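Side-chain contacts in AlkZ (Streptomyces sahachiroi, PDB 5UUJ), which belongs to the AlkZ-like family of DNA glycosylases, placed in the helix-turn-helix clan: residues R326-W331 against P344-L349; P294-E299 against E305-V310. All blocks are in the same frame, centred on the assembly; numbering follows the deposited sequence.

Contact 1: R326-W331 against P344-L349; sequences RVVGVW and PDTERL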
ATOM      1  N   ARG A 326       0.719  18.786  -5.342  1.00 18.70           N
ATOM      2  CA  ARG A 326       0.710  19.013  -3.897  1.00 25.26           C
ATOM      3  C   ARG A 326      -0.696  18.898  -3.317  1.00 23.22           C
ATOM      4  O   ARG A 326      -1.671  19.279  -3.962  1.00 22.34           O
ATOM      5  CB  ARG A 326       1.284  20.393  -3.567  1.00 21.04           C
ATOM      6  CG  ARG A 326       2.751  20.556  -3.908  1.00 24.16           C
ATOM      7  CD  ARG A 326       3.273  21.934  -3.519  1.00 23.58           C
ATOM      8  NE  ARG A 326       3.241  22.155  -2.073  1.00 35.36           N
ATOM      9  CZ  ARG A 326       2.297  22.834  -1.421  1.00 36.40           C
ATOM     10  NH1 ARG A 326       1.280  23.391  -2.070  1.00 36.16           N
ATOM     11  NH2 ARG A 326       2.377  22.965  -0.104  1.00 35.26           N
ATOM     12  N   VAL A 327      -0.794  18.388  -2.091  1.00 15.45           N
ATOM     13  CA  VAL A 327      -2.073  18.322  -1.387  1.00 16.60           C
ATOM     14  C   VAL A 327      -2.468  19.724  -0.931  1.00 16.50           C
ATOM     15  O   VAL A 327      -1.714  20.380  -0.216  1.00 17.41           O
ATOM     16  CB  VAL A 327      -2.006  17.370  -0.172  1.00 19.07           C
ATOM     17  CG1 VAL A 327      -3.324  17.375   0.611  1.00 15.62           C
ATOM     18  CG2 VAL A 327      -1.670  15.962  -0.627  1.00 14.99           C
ATOM     19  N   VAL A 328      -3.643  20.181  -1.361  1.00 17.20           N
ATOM     20  CA  VAL A 328      -4.101  21.537  -1.064  1.00 20.23           C
ATOM     21  C   VAL A 328      -5.467  21.554  -0.381  1.00 20.87           C
ATOM     22  O   VAL A 328      -6.068  22.618  -0.200  1.00 20.27           O
ATOM     23  CB  VAL A 328      -4.183  22.394  -2.346  1.00 18.27           C
ATOM     24  CG1 VAL A 328      -2.794  22.646  -2.910  1.00 18.38           C
ATOM     25  CG2 VAL A 328      -5.073  21.729  -3.384  1.00 18.39           C
ATOM     26  N   GLY A 329      -5.954  20.377  -0.002  1.00 17.17           N
ATOM     27  CA  GLY A 329      -7.229  20.266   0.680  1.00 17.39           C
ATOM     28  C   GLY A 329      -7.701  18.829   0.803  1.00 16.50           C
ATOM     29  O   GLY A 329      -7.013  17.901   0.379  1.00 15.75           O
ATOM     30  N   VAL A 330      -8.880  18.654   1.395  1.00 17.07           N
ATOM     31  CA  VAL A 330      -9.512  17.345   1.516  1.00 18.15           C
ATOM     32  C   VAL A 330     -10.927  17.399   0.953  1.00 18.72           C
ATOM     33  O   VAL A 330     -11.457  18.479   0.688  1.00 16.98           O
ATOM     34  CB  VAL A 330      -9.578  16.867   2.980  1.00 17.31           C
ATOM     35  CG1 VAL A 330      -8.177  16.705   3.560  1.00 19.02           C
ATOM     36  CG2 VAL A 330     -10.412  17.833   3.827  1.00 17.62           C
ATOM     37  N   TRP A 331     -11.537  16.231   0.781  1.00 15.99           N
ATOM     38  CA  TRP A 331     -12.915  16.164   0.326  1.00 16.90           C
ATOM     39  C   TRP A 331     -13.623  14.947   0.894  1.00 16.39           C
ATOM     40  O   TRP A 331     -12.997  14.032   1.432  1.00 16.11           O
ATOM     41  CB  TRP A 331     -12.987  16.156  -1.205  1.00 16.19           C
ATOM     42  CG  TRP A 331     -12.294  15.003  -1.889  1.00 15.66           C
ATOM     43  CD1 TRP A 331     -10.966  14.914  -2.207  1.00 17.83           C
ATOM     44  CD2 TRP A 331     -12.901  13.794  -2.368  1.00 15.60           C
ATOM     45  NE1 TRP A 331     -10.710  13.721  -2.843  1.00 16.63           N
ATOM     46  CE2 TRP A 331     -11.880  13.017  -2.957  1.00 15.45           C
ATOM     47  CE3 TRP A 331     -14.207  13.291  -2.353  1.00 16.21           C
ATOM     48  CZ2 TRP A 331     -12.123  11.766  -3.522  1.00 15.26           C
ATOM     49  CZ3 TRP A 331     -14.446  12.048  -2.916  1.00 18.65           C
ATOM     50  CH2 TRP A 331     -13.408  11.299  -3.490  1.00 17.09           C
ATOM     51  N   PRO A 344      -6.810  26.813   4.326  1.00 35.23           N
ATOM     52  CA  PRO A 344      -6.969  28.273   4.373  1.00 36.15           C
ATOM     53  C   PRO A 344      -6.139  29.033   3.339  1.00 37.50           C
ATOM     54  O   PRO A 344      -6.657  29.959   2.716  1.00 40.95           O
ATOM     55  CB  PRO A 344      -6.507  28.622   5.792  1.00 34.52           C
ATOM     56  CG  PRO A 344      -6.806  27.409   6.588  1.00 32.08           C
ATOM     57  CD  PRO A 344      -6.562  26.249   5.665  1.00 40.42           C
ATOM     58  N   ASP A 345      -4.881  28.646   3.157  1.00 47.67           N
ATOM     59  CA  ASP A 345      -3.968  29.387   2.286  1.00 47.63           C
ATOM     60  C   ASP A 345      -3.901  28.808   0.875  1.00 46.08           C
ATOM     61  O   ASP A 345      -2.960  29.081   0.131  1.00 47.16           O
ATOM     62  CB  ASP A 345      -2.566  29.414   2.898  1.00 49.24           C
ATOM     63  CG  ASP A 345      -1.923  28.041   2.942  1.00 53.73           C
ATOM     64  OD1 ASP A 345      -2.663  27.033   2.955  1.00 51.94           O
ATOM     65  OD2 ASP A 345      -0.675  27.969   2.969  1.00 58.44           O
ATOM     66  N   THR A 346      -4.899  28.012   0.508  1.00 38.66           N
ATOM     67  CA  THR A 346      -4.921  27.366  -0.801  1.00 34.40           C
ATOM     68  C   THR A 346      -5.494  28.306  -1.858  1.00 36.82           C
ATOM     69  O   THR A 346      -6.425  29.067  -1.593  1.00 35.61           O
ATOM     70  CB  THR A 346      -5.739  26.055  -0.759  1.00 34.12           C
ATOM     71  OG1 THR A 346      -5.020  25.071  -0.006  1.00 35.15           O
ATOM     72  CG2 THR A 346      -5.993  25.507  -2.153  1.00 28.11           C
ATOM     73  N   GLU A 347      -4.922  28.245  -3.057  1.00 54.32           N
ATOM     74  CA  GLU A 347      -5.363  29.070  -4.175  1.00 54.08           C
ATOM     75  C   GLU A 347      -6.779  28.695  -4.598  1.00 54.82           C
ATOM     76  O   GLU A 347      -7.199  27.553  -4.421  1.00 54.66           O
ATOM     77  CB  GLU A 347      -4.403  28.909  -5.354  1.00 56.58           C
ATOM     78  CG  GLU A 347      -4.403  30.076  -6.324  1.00 62.43           C
ATOM     79  CD  GLU A 347      -3.709  29.742  -7.633  1.00 63.08           C
ATOM     80  OE1 GLU A 347      -2.473  29.564  -7.626  1.00 63.44           O
ATOM     81  OE2 GLU A 347      -4.403  29.650  -8.668  1.00 63.02           O
ATOM     82  N   ARG A 348      -7.511  29.653  -5.161  1.00 65.53           N
ATOM     83  CA  ARG A 348      -8.875  29.399  -5.622  1.00 65.04           C
ATOM     84  C   ARG A 348      -8.907  28.269  -6.645  1.00 61.14           C
ATOM     85  O   ARG A 348      -8.267  28.350  -7.692  1.00 60.20           O
ATOM     86  CB  ARG A 348      -9.486  30.665  -6.226  1.00 68.53           C
ATOM     87  CG  ARG A 348     -10.681  31.205  -5.457  1.00 70.73           C
ATOM     88  CD  ARG A 348     -11.243  32.452  -6.124  1.00 74.76           C
ATOM     89  NE  ARG A 348     -12.336  33.050  -5.358  1.00 76.24           N
ATOM     90  CZ  ARG A 348     -12.959  34.176  -5.696  1.00 78.29           C
ATOM     91  NH1 ARG A 348     -12.603  34.841  -6.789  1.00 78.99           N
ATOM     92  NH2 ARG A 348     -13.943  34.645  -4.939  1.00 77.49           N
ATOM     93  N   LEU A 349      -9.657  27.216  -6.333  1.00 33.90           N
ATOM     94  CA  LEU A 349      -9.752  26.054  -7.209  1.00 35.44           C
ATOM     95  C   LEU A 349     -10.718  26.326  -8.365  1.00 37.21           C
ATOM     96  O   LEU A 349     -11.869  26.689  -8.126  1.00 37.93           O
ATOM     97  CB  LEU A 349     -10.215  24.829  -6.421  1.00 35.57           C
ATOM     98  CG  LEU A 349      -9.437  24.523  -5.137  1.00 36.86           C
ATOM     99  CD1 LEU A 349     -10.027  23.318  -4.425  1.00 35.11           C
ATOM    100  CD2 LEU A 349      -7.963  24.296  -5.434  1.00 34.46           C
TER
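The hydroxyl of T346 gives a short hydrogen bond to a strand carbonyl, its OG1 lying 2.7 Å from V328 O. It reaches the oxygen from the side, with a C=O...donor angle of 128° and a tilt of 19° from the carbonyl plane. T346 holds OG1 beside its own backbone N and opposite its carbonyl carbon (chi1 -70°), which turns the methyl as well as the hydroxyl to the strand. Threonine suits the place because its two branches do different work: OG1 grips the carbonyl, while CG2 lies against the valine, 3.6 Å from V328 CB. The two side chains cross at about a right angle, so the touch is local, with V328 CG2 and T346 CG2 4.1 Å apart. The other apolar partner is L349, whose CD2 comes to 4.4 Å from V328 CG2, a looser apolar contact farther along the loop. V328 thus meets T346 with CB and CG2, and the same CG2 faces L349; a short, branched valine serves both loop residues with one methyl.

V328 and G329 both make backbone hydrogen bonds with V321, and V328 has a helix-like psi, features consistent with a classic beta bulge. G329 has a phi close to 180°, a region open mainly to glycine, which suits it to the second position of the irregularity. Strand 326-334 lies in the middle of a five-stranded mixed sheet, between 320-323 and 337-342, both antiparallel to it. V328 also packs on V321 and K323 of the first neighbour, whereas L349 rests on V340 of the second and on V354 of helix 351-365. The contact thus fastens the loop between strand 337-342 and helix 351-365 to the central strand of the sheet.

Contact 2: P294-E299 against E305-V310; sequences PGTKDE and EHRSAV
A type I beta turn from G295 to D298, just beyond helix 289-292, presents its two middle residues, T296 and K297, to the side chain of R307, on the short, weakly bonded helix at about 307-310. The turn is closed by D298 N bonding to G295 O at 3.1 Å. G295 leaves the helix with a positive phi (97°), a conformation natural to glycine, since a beta carbon would press on the preceding carbonyl.

R307 meets the turn by packing rather than by a polar bond. With CG opposite its backbone N (chi1 -169°) and the chain extended as far as NE, the arginine is long enough to span the gap. K297 bends its chain so that CD and CE make the contact, CE over one face of the guanidinium, 3.5 Å from R307 NH2. Lysine suits this exposed place with a flexible apolar stem below its charge; K297 NZ stays 4.6 Å from R307 NH2, and solvent probably screens the two like charges. T296, short enough to fit beside the arginine, crosses it at about a right angle, its OG1 3.9 Å from R307 NE, too far for a hydrogen bond, and R307 NE is buried without a polar partner in the model.

Behind this surface layer, T296 and V310 both touch L291, so helix 289-292 backs the turn and the short helix 307-310 alike.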
ATOM      1  N   PRO A 294       5.414   8.236  -0.733  1.00 16.43           N
ATOM      2  CA  PRO A 294       6.391   9.142  -0.117  1.00 17.08           C
ATOM      3  C   PRO A 294       6.136   9.357   1.371  1.00 18.01           C
ATOM      4  O   PRO A 294       7.048   9.754   2.097  1.00 19.09           O
ATOM      5  CB  PRO A 294       6.201  10.455  -0.892  1.00 16.26           C
ATOM      6  CG  PRO A 294       5.450  10.089  -2.124  1.00 15.25           C
ATOM      7  CD  PRO A 294       4.595   8.923  -1.745  1.00 15.32           C
ATOM      8  N   GLY A 295       4.904   9.103   1.805  1.00 17.76           N
ATOM      9  CA  GLY A 295       4.516   9.288   3.192  1.00 18.70           C
ATOM     10  C   GLY A 295       3.839  10.627   3.425  1.00 18.36           C
ATOM     11  O   GLY A 295       4.225  11.639   2.836  1.00 18.00           O
ATOM     12  N   THR A 296       2.828  10.635   4.288  1.00 18.65           N
ATOM     13  CA  THR A 296       2.120  11.866   4.633  1.00 24.13           C
ATOM     14  C   THR A 296       3.041  12.869   5.322  1.00 20.10           C
ATOM     15  O   THR A 296       2.727  14.056   5.394  1.00 25.80           O
ATOM     16  CB  THR A 296       0.920  11.588   5.559  1.00 23.13           C
ATOM     17  OG1 THR A 296       1.380  10.974   6.770  1.00 23.01           O
ATOM     18  CG2 THR A 296      -0.086  10.679   4.875  1.00 17.97           C
ATOM     19  N   LYS A 297       4.176  12.384   5.820  1.00 24.33           N
ATOM     20  CA  LYS A 297       5.147  13.224   6.516  1.00 35.48           C
ATOM     21  C   LYS A 297       5.930  14.132   5.567  1.00 35.09           C
ATOM     22  O   LYS A 297       6.516  15.121   6.002  1.00 36.90           O
ATOM     23  CB  LYS A 297       6.136  12.354   7.301  1.00 36.98           C
ATOM     24  CG  LYS A 297       6.095  12.522   8.810  1.00 43.32           C
ATOM     25  CD  LYS A 297       5.312  11.398   9.476  1.00 42.45           C
ATOM     26  CE  LYS A 297       5.253  11.554  10.993  1.00 43.98           C
ATOM     27  NZ  LYS A 297       6.192  12.590  11.523  1.00 46.84           N
ATOM     28  N   ASP A 298       5.960  13.793   4.279  1.00 23.07           N
ATOM     29  CA  ASP A 298       6.771  14.549   3.322  1.00 22.23           C
ATOM     30  C   ASP A 298       6.224  15.962   3.121  1.00 21.93           C
ATOM     31  O   ASP A 298       5.147  16.156   2.551  1.00 19.25           O
ATOM     32  CB  ASP A 298       6.853  13.822   1.978  1.00 19.01           C
ATOM     33  CG  ASP A 298       8.053  14.262   1.155  1.00 19.19           C
ATOM     34  OD1 ASP A 298       8.525  15.399   1.354  1.00 20.06           O
ATOM     35  OD2 ASP A 298       8.530  13.467   0.321  1.00 18.64           O
ATOM     36  N   GLU A 299       6.996  16.949   3.570  1.00 25.70           N
ATOM     37  CA  GLU A 299       6.525  18.327   3.645  1.00 30.36           C
ATOM     38  C   GLU A 299       6.478  19.052   2.298  1.00 30.72           C
ATOM     39  O   GLU A 299       5.873  20.117   2.201  1.00 27.58           O
ATOM     40  CB  GLU A 299       7.400  19.116   4.625  1.00 35.19           C
ATOM     41  CG  GLU A 299       7.235  18.650   6.072  1.00 40.97           C
ATOM     42  CD  GLU A 299       8.106  19.408   7.058  1.00 47.00           C
ATOM     43  OE1 GLU A 299       8.256  20.640   6.911  1.00 50.70           O
ATOM     44  OE2 GLU A 299       8.638  18.765   7.989  1.00 48.46           O
ATOM     45  N   GLU A 305       1.678  22.225   8.717  1.00 31.05           N
ATOM     46  CA  GLU A 305       0.608  22.859   9.479  1.00 35.51           C
ATOM     47  C   GLU A 305      -0.772  22.360   9.043  1.00 33.58           C
ATOM     48  O   GLU A 305      -1.760  22.572   9.743  1.00 40.78           O
ATOM     49  CB  GLU A 305       0.678  24.387   9.352  1.00 33.86           C
ATOM     50  CG  GLU A 305       0.363  24.953   7.968  1.00 36.43           C
ATOM     51  CD  GLU A 305       1.587  25.070   7.075  1.00 43.39           C
ATOM     52  OE1 GLU A 305       2.581  24.345   7.309  1.00 42.08           O
ATOM     53  OE2 GLU A 305       1.555  25.897   6.137  1.00 47.55           O
ATOM     54  N   HIS A 306      -0.833  21.700   7.889  1.00 31.97           N
ATOM     55  CA  HIS A 306      -2.094  21.179   7.361  1.00 28.73           C
ATOM     56  C   HIS A 306      -2.183  19.658   7.468  1.00 26.76           C
ATOM     57  O   HIS A 306      -3.144  19.055   6.990  1.00 29.60           O
ATOM     58  CB  HIS A 306      -2.267  21.596   5.900  1.00 29.61           C
ATOM     59  CG  HIS A 306      -2.412  23.073   5.703  1.00 30.92           C
ATOM     60  ND1 HIS A 306      -3.057  23.885   6.612  1.00 33.23           N
ATOM     61  CD2 HIS A 306      -1.994  23.885   4.704  1.00 28.92           C
ATOM     62  CE1 HIS A 306      -3.030  25.132   6.181  1.00 33.31           C
ATOM     63  NE2 HIS A 306      -2.391  25.160   5.024  1.00 34.13           N
ATOM     64  N   ARG A 307      -1.187  19.043   8.095  1.00 31.82           N
ATOM     65  CA  ARG A 307      -1.092  17.587   8.130  1.00 35.72           C
ATOM     66  C   ARG A 307      -2.227  16.949   8.933  1.00 38.15           C
ATOM     67  O   ARG A 307      -2.749  15.899   8.557  1.00 33.08           O
ATOM     68  CB  ARG A 307       0.260  17.163   8.708  1.00 42.22           C
ATOM     69  CG  ARG A 307       0.555  15.682   8.554  1.00 47.19           C
ATOM     70  CD  ARG A 307       1.902  15.300   9.149  1.00 48.41           C
ATOM     71  NE  ARG A 307       2.006  13.854   9.347  1.00 49.51           N
ATOM     72  CZ  ARG A 307       1.630  13.213  10.453  1.00 53.06           C
ATOM     73  NH1 ARG A 307       1.123  13.881  11.485  1.00 49.08           N
ATOM     74  NH2 ARG A 307       1.764  11.895  10.531  1.00 53.04           N
ATOM     75  N   SER A 308      -2.611  17.589  10.032  1.00 27.01           N
ATOM     76  CA  SER A 308      -3.635  17.046  10.919  1.00 31.45           C
ATOM     77  C   SER A 308      -5.008  17.001  10.250  1.00 31.13           C
ATOM     78  O   SER A 308      -5.888  16.263  10.686  1.00 33.82           O
ATOM     79  CB  SER A 308      -3.715  17.867  12.207  1.00 32.79           C
ATOM     80  OG  SER A 308      -4.117  19.197  11.936  1.00 36.74           O
ATOM     81  N   ALA A 309      -5.189  17.787   9.193  1.00 26.23           N
ATOM     82  CA  ALA A 309      -6.442  17.776   8.444  1.00 28.44           C
ATOM     83  C   ALA A 309      -6.535  16.547   7.537  1.00 28.08           C
ATOM     84  O   ALA A 309      -7.629  16.117   7.172  1.00 25.91           O
ATOM     85  CB  ALA A 309      -6.577  19.042   7.624  1.00 27.87           C
ATOM     86  N   VAL A 310      -5.381  15.987   7.185  1.00 20.64           N
ATOM     87  CA  VAL A 310      -5.321  14.818   6.311  1.00 23.52           C
ATOM     88  C   VAL A 310      -5.157  13.534   7.119  1.00 24.83           C
ATOM     89  O   VAL A 310      -5.964  12.612   7.004  1.00 21.53           O
ATOM     90  CB  VAL A 310      -4.159  14.933   5.303  1.00 18.94           C
ATOM     91  CG1 VAL A 310      -4.119  13.719   4.381  1.00 24.47           C
ATOM     92  CG2 VAL A 310      -4.289  16.209   4.483  1.00 21.63           C
TER

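From the N terminus, contact 2 comes first and closes a short loop: only five residues, none helical or in a strand, separate its segments. It ends on helix 307-310, and the chain then runs through strand 320-323 before contact 1 opens on strand 326-334 and closes across the hairpin formed with strand 337-342. The two loops follow in series, neither nested nor crossed, yet their centres are about 13 Å apart and they touch. D345 OD1 and H306 NE2, 2.8 Å apart, form a probable hydrogen bond, and V330 CG1 packs 4.0 Å from V310 CG2. Segment 305-310 is thereby joined to the loop before helix 351-365 through H306, and to the sheet through V310.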